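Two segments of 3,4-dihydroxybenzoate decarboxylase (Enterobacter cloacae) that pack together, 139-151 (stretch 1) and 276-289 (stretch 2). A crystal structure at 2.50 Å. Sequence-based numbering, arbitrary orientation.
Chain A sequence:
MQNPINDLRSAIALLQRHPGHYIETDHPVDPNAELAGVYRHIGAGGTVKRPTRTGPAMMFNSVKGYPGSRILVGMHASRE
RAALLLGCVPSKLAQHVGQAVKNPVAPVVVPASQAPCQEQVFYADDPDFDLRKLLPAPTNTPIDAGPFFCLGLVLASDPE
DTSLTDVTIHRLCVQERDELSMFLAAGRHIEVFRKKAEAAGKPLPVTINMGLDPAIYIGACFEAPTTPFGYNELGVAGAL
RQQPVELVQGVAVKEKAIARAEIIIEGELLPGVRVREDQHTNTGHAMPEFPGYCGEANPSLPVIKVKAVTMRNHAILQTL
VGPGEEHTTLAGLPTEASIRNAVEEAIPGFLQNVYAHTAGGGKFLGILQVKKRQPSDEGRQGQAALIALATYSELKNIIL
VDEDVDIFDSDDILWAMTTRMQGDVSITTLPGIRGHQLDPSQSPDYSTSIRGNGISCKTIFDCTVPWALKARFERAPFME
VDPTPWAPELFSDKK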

# COMPACT_ATOMS: atom_id res chain seq x y z
N THR A 139 20.79 5.60 -43.58
CA THR A 139 20.27 4.62 -42.63
C THR A 139 20.91 4.89 -41.28
O THR A 139 22.13 5.04 -41.19
N ASN A 140 20.09 4.96 -40.23
CA ASN A 140 20.61 5.29 -38.91
C ASN A 140 21.39 4.12 -38.31
O ASN A 140 22.47 4.32 -37.74
N THR A 141 20.87 2.91 -38.42
CA THR A 141 21.52 1.72 -37.91
C THR A 141 21.56 0.65 -38.98
O THR A 141 20.73 0.66 -39.91
N PRO A 142 22.50 -0.29 -38.90
CA PRO A 142 22.52 -1.40 -39.87
C PRO A 142 21.27 -2.27 -39.87
O PRO A 142 21.08 -3.03 -40.83
N ILE A 143 20.42 -2.19 -38.84
CA ILE A 143 19.22 -3.02 -38.77
C ILE A 143 17.97 -2.24 -39.15
O ILE A 143 16.85 -2.70 -38.88
N ASP A 144 18.11 -1.07 -39.76
CA ASP A 144 16.96 -0.31 -40.20
C ASP A 144 16.25 -1.01 -41.35
O ASP A 144 16.83 -1.84 -42.06
N ALA A 145 14.97 -0.68 -41.54
CA ALA A 145 14.20 -1.28 -42.62
C ALA A 145 14.71 -0.87 -43.99
O ALA A 145 14.46 -1.57 -44.97
N GLY A 146 15.43 0.24 -44.08
CA GLY A 146 15.94 0.75 -45.33
C GLY A 146 16.31 2.21 -45.18
O GLY A 146 16.19 2.79 -44.10
N PRO A 147 16.78 2.83 -46.26
CA PRO A 147 17.08 4.27 -46.20
C PRO A 147 15.83 5.06 -45.85
O PRO A 147 14.72 4.75 -46.28
N PHE A 148 16.02 6.09 -45.03
CA PHE A 148 14.93 6.84 -44.44
C PHE A 148 15.10 8.34 -44.67
O PHE A 148 16.21 8.86 -44.56
N PHE A 149 14.00 9.01 -44.98
CA PHE A 149 13.88 10.45 -44.81
C PHE A 149 13.08 10.70 -43.54
O PHE A 149 11.99 10.14 -43.38
N CYS A 150 13.62 11.51 -42.64
CA CYS A 150 13.02 11.67 -41.32
C CYS A 150 12.42 13.04 -41.07
O CYS A 150 11.77 13.23 -40.03
N LEU A 151 12.61 14.00 -41.96
CA LEU A 151 12.08 15.35 -41.79
C LEU A 151 11.35 15.80 -43.04
O LEU A 151 11.60 16.88 -43.60
N ARG A 276 5.06 -3.87 -46.43
CA ARG A 276 5.68 -3.94 -45.12
C ARG A 276 7.02 -3.22 -45.17
O ARG A 276 7.73 -3.27 -46.18
N GLU A 277 7.36 -2.55 -44.06
CA GLU A 277 8.45 -1.58 -44.07
C GLU A 277 9.78 -2.22 -44.43
O GLU A 277 10.56 -1.66 -45.22
N ASP A 278 10.06 -3.41 -43.89
CA ASP A 278 11.34 -4.07 -44.07
C ASP A 278 11.30 -5.13 -45.18
O ASP A 278 11.98 -6.15 -45.07
N GLN A 279 10.54 -4.88 -46.24
CA GLN A 279 10.37 -5.90 -47.27
C GLN A 279 11.68 -6.26 -47.95
O GLN A 279 11.89 -7.42 -48.33
N HIS A 280 12.59 -5.30 -48.09
CA HIS A 280 13.86 -5.54 -48.77
C HIS A 280 14.99 -5.90 -47.82
O HIS A 280 16.04 -6.36 -48.28
N THR A 281 14.82 -5.69 -46.52
CA THR A 281 15.87 -5.97 -45.55
C THR A 281 15.54 -7.09 -44.58
O THR A 281 16.46 -7.80 -44.15
N ASN A 282 14.27 -7.25 -44.21
CA ASN A 282 13.82 -8.33 -43.32
C ASN A 282 14.52 -8.29 -41.97
O ASN A 282 14.73 -9.32 -41.33
N THR A 283 14.89 -7.09 -41.51
CA THR A 283 15.48 -6.95 -40.18
C THR A 283 14.43 -6.96 -39.08
O THR A 283 14.81 -6.87 -37.90
N GLY A 284 13.15 -7.06 -39.41
CA GLY A 284 12.09 -7.00 -38.43
C GLY A 284 11.90 -5.66 -37.77
O GLY A 284 10.92 -5.49 -37.04
N HIS A 285 12.80 -4.71 -37.99
CA HIS A 285 12.74 -3.40 -37.36
C HIS A 285 12.53 -2.32 -38.41
O HIS A 285 12.76 -2.53 -39.61
N ALA A 286 12.09 -1.16 -37.95
CA ALA A 286 11.91 -0.01 -38.82
C ALA A 286 13.04 0.99 -38.61
O ALA A 286 13.90 1.16 -39.48
N MSE A 287 13.06 1.62 -37.45
CA MSE A 287 13.97 2.71 -37.17
C MSE A 287 14.13 2.91 -35.67
O MSE A 287 13.25 2.54 -34.90
N PRO A 288 15.24 3.50 -35.24
CA PRO A 288 15.34 3.96 -33.85
C PRO A 288 14.23 4.96 -33.55
O PRO A 288 14.02 5.92 -34.29
N GLU A 289 13.52 4.72 -32.45
CA GLU A 289 12.44 5.59 -32.03
C GLU A 289 12.92 6.57 -30.96
O GLU A 289 14.02 6.44 -30.42

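The contact between 139-151 and 276-289 illustrates how two segments, part loop and part strand, can be fastened together by hydrogen bonds to backbone carbonyls while a small apolar cluster fills the space beside them. On the side of stretch 1, all three bonds fall on two residues, Ile143 and Ala145, with Asp144 between them. Thr283, in the p rotamer, donates from OG1 to Ile143 O (2.7 Å), and Thr281, also p, donates from OG1 to Ala145 O (2.8 Å); both threonines point toward stretch 1. The third is backbone to backbone: Ala145 N donates to Ala286 O at 3.0 Å, nearly linear.

The methyl of Ala145 packs directly against backbone, with Ala145 CB 3.3 Å from His285 O and 3.8 Å from Asp278 CA. Nearby, Ile143 points toward stretch 2 with chi1 p and chi2 t, which brings CD1 to 3.6 Å from ND1 of His285, itself an m rotamer.

The apolar cluster centres on Met287, present as selenomethionine. Its side chain lies over one face of the Phe148 ring: Met287 CG and SE each lie 4.0 Å from the centroid of the Phe148 ring, a CH-pi contact joined by a contact of the sulfur-aromatic type, with selenium in the sulfur's place. Chi1 lies between wells in both residues (-134° in Met287, -99° in Phe148), and chi2 of Met287 is t. Met287 SE meets Cys150 SG at 3.5 Å, the cysteine pointing inward as m. At the edge of the Phe148 ring, Glu277 OE2 approaches Phe148 CZ to 3.3 Å, as suits the slightly positive rim of an aromatic ring.

Asp144 (m) sets its CA-to-CB bond away overall, yet its carboxylate returns to the interface: Asp144 OD1 lies 3.5 Å from Pro288 CD, while Asp144 OD2 accepts a hydrogen bond from Asn140 N (2.9 Å). Pro288 also receives Thr141, whose CG2 packs 3.6 Å from Pro288 CG.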

# COMPACT_ATOMS: atom_id res chain seq x y z
CB THR A 139 20.57 3.19 -43.08
OG1 THR A 139 21.97 2.94 -43.00
CG2 THR A 139 20.11 2.98 -44.52
CB ASN A 140 19.48 5.72 -37.99
CG ASN A 140 19.23 7.21 -38.03
OD1 ASN A 140 19.62 7.94 -37.12
ND2 ASN A 140 18.59 7.68 -39.10
CB THR A 141 20.81 1.16 -36.67
OG1 THR A 141 19.52 0.65 -37.04
CG2 THR A 141 20.64 2.24 -35.61
CB PRO A 142 23.76 -2.20 -39.45
CG PRO A 142 24.62 -1.22 -38.74
CD PRO A 142 23.69 -0.29 -38.04
CB ILE A 143 19.06 -3.66 -37.39
CG1 ILE A 143 18.75 -2.59 -36.34
CG2 ILE A 143 20.31 -4.44 -37.01
CD1 ILE A 143 18.42 -3.15 -34.98
CB ASP A 144 17.37 1.10 -40.63
CG ASP A 144 17.70 2.00 -39.45
OD1 ASP A 144 17.81 1.48 -38.32
OD2 ASP A 144 17.84 3.22 -39.66
CB ALA A 145 12.73 -0.89 -42.49
CB PRO A 147 17.57 4.58 -47.62
CG PRO A 147 17.19 3.40 -48.46
CD PRO A 147 17.17 2.23 -47.54
CB PHE A 148 14.83 6.59 -42.92
CG PHE A 148 13.80 5.57 -42.53
CD1 PHE A 148 12.46 5.93 -42.43
CD2 PHE A 148 14.16 4.27 -42.24
CE1 PHE A 148 11.51 5.01 -42.06
CE2 PHE A 148 13.21 3.34 -41.87
CZ PHE A 148 11.88 3.71 -41.78
CB PHE A 149 13.18 11.10 -46.01
CG PHE A 149 13.86 10.87 -47.32
CD1 PHE A 149 14.98 11.60 -47.68
CD2 PHE A 149 13.37 9.93 -48.22
CE1 PHE A 149 15.61 11.39 -48.89
CE2 PHE A 149 14.00 9.72 -49.43
CZ PHE A 149 15.11 10.45 -49.77
CB CYS A 150 14.06 11.36 -40.24
SG CYS A 150 14.68 9.68 -40.29
CB LEU A 151 13.20 16.32 -41.41
CG LEU A 151 13.81 16.10 -40.03
CD1 LEU A 151 14.99 17.03 -39.79
CD2 LEU A 151 12.76 16.27 -38.95
CB ARG A 276 5.85 -5.39 -44.65
CG ARG A 276 6.83 -6.24 -45.44
CD ARG A 276 6.86 -7.65 -44.87
NE ARG A 276 7.81 -8.51 -45.57
CZ ARG A 276 9.07 -8.67 -45.19
NH1 ARG A 276 9.54 -8.03 -44.13
NH2 ARG A 276 9.87 -9.47 -45.89
CB GLU A 277 8.53 -0.89 -42.71
CG GLU A 277 8.97 0.56 -42.75
CD GLU A 277 8.58 1.31 -41.50
OE1 GLU A 277 7.96 0.70 -40.61
OE2 GLU A 277 8.87 2.52 -41.41
CB ASP A 278 11.79 -4.71 -42.76
CG ASP A 278 10.85 -5.79 -42.28
OD1 ASP A 278 9.65 -5.73 -42.62
OD2 ASP A 278 11.30 -6.71 -41.57
CB GLN A 279 9.35 -5.44 -48.31
CG GLN A 279 9.73 -4.16 -49.04
CD GLN A 279 8.97 -3.99 -50.33
OE1 GLN A 279 8.34 -4.92 -50.83
NE2 GLN A 279 9.01 -2.78 -50.89
CB HIS A 280 14.26 -4.32 -49.60
CG HIS A 280 13.32 -4.02 -50.73
ND1 HIS A 280 13.24 -4.80 -51.86
CD2 HIS A 280 12.43 -3.01 -50.91
CE1 HIS A 280 12.34 -4.29 -52.68
NE2 HIS A 280 11.83 -3.21 -52.12
CB THR A 281 16.19 -4.70 -44.74
OG1 THR A 281 14.99 -4.18 -44.18
CG2 THR A 281 16.83 -3.65 -45.64
CB ASN A 282 14.01 -9.70 -43.97
CG ASN A 282 13.19 -9.87 -45.23
OD1 ASN A 282 12.12 -9.27 -45.38
ND2 ASN A 282 13.68 -10.68 -46.16
CB THR A 283 16.30 -5.66 -40.10
OG1 THR A 283 15.45 -4.53 -40.32
CG2 THR A 283 17.42 -5.66 -41.12
CB HIS A 285 14.01 -3.11 -36.57
CG HIS A 285 14.29 -4.09 -35.48
ND1 HIS A 285 15.37 -4.95 -35.51
CD2 HIS A 285 13.62 -4.37 -34.34
CE1 HIS A 285 15.35 -5.71 -34.43
NE2 HIS A 285 14.30 -5.37 -33.70
CB ALA A 286 10.56 0.66 -38.56
CB MSE A 287 13.46 4.00 -37.81
CG MSE A 287 14.49 4.80 -38.58
SE MSE A 287 13.84 6.60 -38.86
CE MSE A 287 14.56 7.45 -37.26
CB PRO A 288 16.72 4.60 -33.78
CG PRO A 288 17.50 3.94 -34.86
CD PRO A 288 16.52 3.66 -35.96
CB GLU A 289 11.26 4.77 -31.51
CG GLU A 289 10.72 3.75 -32.50
CD GLU A 289 10.04 4.38 -33.70
OE1 GLU A 289 9.85 3.68 -34.71
OE2 GLU A 289 9.70 5.58 -33.63